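PDB 7L0W: VP2 from Primate bocaparvovirus 1, which forms, with the other size variants of the capsid protein, the sixty-subunit T=1 icosahedral shell of human bocavirus 1. Local coordinates for residues E164-D169 against T296-G301. Residues are numbered along the deposited sequence; the frame is centred on the assembly and turned at random.
Sequences ENELAD and THINTG
The turn at Glu166 and Leu167 lies beside the extended run Thr296-Ile298, with the CA atoms of Glu166 and Ile298 6.3 Å apart and those of Leu167 and Thr296 equally close.

Glu166 carries most of the contact. CG stands anti to the backbone N (chi1 -176°), which sends the side chain out across Ile298, and the bend at chi2 then turns the carboxylate toward Asn299. On the way its CG packs on both branches of the isoleucine, 3.7 Å from Ile298 CG1. At the end of the chain Asn299 N donates to Glu166 OE2 over 3.2 Å, fairly straight at 153°; the hydrogen arrives on the anti side of the carboxylate, somewhat out of its plane. Thr300 CG2 touches the same carboxylate more loosely.

Parvovirus capsid proteins are built on a jelly-roll beta-barrel core whose strands are joined by long loops, and the two segments lie in such loops: one follows strand 152-160 and leads to helix 179-186, the other connects strands 287-291 and 307-309. Asp169 closes one end of the contact, its OD2 lying 3.4 Å from Asn299 ND2, with carboxylate and amide planes nearly perpendicular (84°). Asp171 comes close to the carboxylates of both Glu166 and Asp169 and hydrogen-bonds His297 ND1. Glu166 and Asp169 are poorly ordered, so the exact spacing of these acids is uncertain.

At the other end, Leu167 reaches back with its CD1 to lie against Thr296, 3.5 Å from Thr296 CG2, the two side chains crossing at about a right angle. Pro293 and Leu184 of helix 179-186 also pack on this leucine.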
ATOM      1  N   GLU A 164     -92.206  62.635 -24.619  1.00 57.07           N
ATOM      2  CA  GLU A 164     -92.797  63.909 -24.244  1.00 57.07           C
ATOM      3  C   GLU A 164     -94.155  64.045 -24.909  1.00 57.07           C
ATOM      4  O   GLU A 164     -94.273  63.938 -26.130  1.00 57.07           O
ATOM      5  CB  GLU A 164     -91.889  65.065 -24.633  1.00 60.91           C
ATOM      6  CG  GLU A 164     -92.397  66.396 -24.143  1.00 60.91           C
ATOM      7  CD  GLU A 164     -91.429  67.517 -24.424  1.00 60.91           C
ATOM      8  OE1 GLU A 164     -90.377  67.248 -25.040  1.00 60.91           O
ATOM      9  OE2 GLU A 164     -91.718  68.668 -24.033  1.00 60.91           O
ATOM     10  N   ASN A 165     -95.184  64.286 -24.098  1.00 64.51           N
ATOM     11  CA  ASN A 165     -96.549  64.060 -24.556  1.00 64.51           C
ATOM     12  C   ASN A 165     -96.947  65.027 -25.663  1.00 64.51           C
ATOM     13  O   ASN A 165     -97.432  64.602 -26.715  1.00 64.51           O
ATOM     14  CB  ASN A 165     -97.515  64.164 -23.383  1.00 63.88           C
ATOM     15  CG  ASN A 165     -98.890  63.666 -23.727  1.00 63.88           C
ATOM     16  OD1 ASN A 165     -99.047  62.779 -24.563  1.00 63.88           O
ATOM     17  ND2 ASN A 165     -99.900  64.231 -23.086  1.00 63.88           N
ATOM     18  N   GLU A 166     -96.767  66.329 -25.446  1.00 69.85           N
ATOM     19  CA  GLU A 166     -97.244  67.294 -26.431  1.00 69.85           C
ATOM     20  C   GLU A 166     -96.518  67.131 -27.757  1.00 69.85           C
ATOM     21  O   GLU A 166     -97.055  67.474 -28.817  1.00 69.85           O
ATOM     22  CB  GLU A 166     -97.090  68.716 -25.902  1.00 75.28           C
ATOM     23  CG  GLU A 166     -97.657  69.768 -26.834  1.00 75.28           C
ATOM     24  CD  GLU A 166     -99.164  69.669 -26.991  1.00 75.28           C
ATOM     25  OE1 GLU A 166     -99.821  69.034 -26.142  1.00 75.28           O
ATOM     26  OE2 GLU A 166     -99.694  70.211 -27.978  1.00 75.28           O
ATOM     27  N   LEU A 167     -95.298  66.606 -27.722  1.00 69.84           N
ATOM     28  CA  LEU A 167     -94.615  66.256 -28.959  1.00 69.84           C
ATOM     29  C   LEU A 167     -95.342  65.128 -29.672  1.00 69.84           C
ATOM     30  O   LEU A 167     -95.384  65.083 -30.903  1.00 69.84           O
ATOM     31  CB  LEU A 167     -93.171  65.865 -28.664  1.00 66.56           C
ATOM     32  CG  LEU A 167     -92.148  66.995 -28.646  1.00 66.56           C
ATOM     33  CD1 LEU A 167     -92.185  67.698 -29.968  1.00 66.56           C
ATOM     34  CD2 LEU A 167     -92.432  67.970 -27.540  1.00 66.56           C
ATOM     35  N   ALA A 168     -95.906  64.201 -28.907  1.00 69.25           N
ATOM     36  CA  ALA A 168     -96.649  63.038 -29.393  1.00 69.25           C
ATOM     37  C   ALA A 168     -98.155  63.280 -29.408  1.00 69.25           C
ATOM     38  O   ALA A 168     -98.939  62.356 -29.576  1.00 69.25           O
ATOM     39  CB  ALA A 168     -96.310  61.827 -28.540  1.00 66.09           C
ATOM     40  N   ASP A 169     -98.559  64.529 -29.175  1.00 74.68           N
ATOM     41  CA  ASP A 169     -99.929  64.839 -28.768  1.00 74.68           C
ATOM     42  C   ASP A 169    -100.970  64.266 -29.731  1.00 74.68           C
ATOM     43  O   ASP A 169    -102.123  64.052 -29.344  1.00 74.68           O
ATOM     44  CB  ASP A 169    -100.082  66.358 -28.651  1.00 79.62           C
ATOM     45  CG  ASP A 169    -101.345  66.775 -27.923  1.00 79.62           C
ATOM     46  OD1 ASP A 169    -102.037  65.895 -27.376  1.00 79.62           O
ATOM     47  OD2 ASP A 169    -101.648  67.987 -27.899  1.00 79.62           O
ATOM     48  N   THR A 296     -93.331  69.564 -35.581  1.00 10.00           N
ATOM     49  CA  THR A 296     -94.294  69.118 -34.588  1.00 10.00           C
ATOM     50  C   THR A 296     -95.291  70.227 -34.290  1.00 10.00           C
ATOM     51  O   THR A 296     -95.057  71.403 -34.583  1.00 10.00           O
ATOM     52  CB  THR A 296     -93.594  68.690 -33.304  1.00  0.00           C
ATOM     53  OG1 THR A 296     -94.541  68.063 -32.434  1.00  0.00           O
ATOM     54  CG2 THR A 296     -93.023  69.890 -32.609  1.00  0.00           C
ATOM     55  N   HIS A 297     -96.422  69.842 -33.713  1.00 10.00           N
ATOM     56  CA  HIS A 297     -97.523  70.756 -33.458  1.00 10.00           C
ATOM     57  C   HIS A 297     -97.726  70.898 -31.958  1.00 10.00           C
ATOM     58  O   HIS A 297     -97.921  69.900 -31.257  1.00 10.00           O
ATOM     59  CB  HIS A 297     -98.799  70.259 -34.133  1.00  0.00           C
ATOM     60  CG  HIS A 297     -99.939  71.221 -34.046  1.00  0.00           C
ATOM     61  ND1 HIS A 297    -100.757  71.304 -32.940  1.00  0.00           N
ATOM     62  CD2 HIS A 297    -100.391  72.148 -34.921  1.00  0.00           C
ATOM     63  CE1 HIS A 297    -101.670  72.235 -33.142  1.00  0.00           C
ATOM     64  NE2 HIS A 297    -101.470  72.764 -34.336  1.00  0.00           N
ATOM     65  N   ILE A 298     -97.678  72.134 -31.467  1.00 10.00           N
ATOM     66  CA  ILE A 298     -97.966  72.402 -30.064  1.00 10.00           C
ATOM     67  C   ILE A 298     -99.100  73.408 -29.964  1.00 10.00           C
ATOM     68  O   ILE A 298     -98.938  74.581 -30.313  1.00 10.00           O
ATOM     69  CB  ILE A 298     -96.726  72.914 -29.316  1.00  0.00           C
ATOM     70  CG1 ILE A 298     -95.660  71.827 -29.230  1.00  0.00           C
ATOM     71  CG2 ILE A 298     -97.110  73.370 -27.940  1.00  0.00           C
ATOM     72  CD1 ILE A 298     -94.577  71.988 -30.234  1.00  0.00           C
ATOM     73  N   ASN A 299    -100.255  72.959 -29.477  1.00 10.00           N
ATOM     74  CA  ASN A 299    -101.401  73.852 -29.371  1.00 10.00           C
ATOM     75  C   ASN A 299    -101.346  74.698 -28.104  1.00 10.00           C
ATOM     76  O   ASN A 299    -101.652  75.896 -28.136  1.00 10.00           O
ATOM     77  CB  ASN A 299    -102.694  73.042 -29.448  1.00  0.00           C
ATOM     78  CG  ASN A 299    -102.755  71.935 -28.420  1.00  0.00           C
ATOM     79  OD1 ASN A 299    -102.239  72.063 -27.312  1.00  0.00           O
ATOM     80  ND2 ASN A 299    -103.385  70.829 -28.790  1.00  0.00           N
ATOM     81  N   THR A 300    -100.957  74.098 -26.979  1.00 10.00           N
ATOM     82  CA  THR A 300    -101.038  74.803 -25.704  1.00 10.00           C
ATOM     83  C   THR A 300     -99.881  75.781 -25.529  1.00 10.00           C
ATOM     84  O   THR A 300    -100.062  76.897 -25.029  1.00 10.00           O
ATOM     85  CB  THR A 300    -101.094  73.796 -24.550  1.00  0.00           C
ATOM     86  OG1 THR A 300    -101.270  74.493 -23.311  1.00  0.00           O
ATOM     87  CG2 THR A 300     -99.833  72.941 -24.489  1.00  0.00           C
ATOM     88  N   GLY A 301     -98.685  75.383 -25.940  1.00 10.00           N
ATOM     89  CA  GLY A 301     -97.518  76.219 -25.774  1.00 10.00           C
ATOM     90  C   GLY A 301     -97.169  76.445 -24.317  1.00 10.00           C
ATOM     91  O   GLY A 301     -97.727  75.845 -23.398  1.00 10.00           O
TER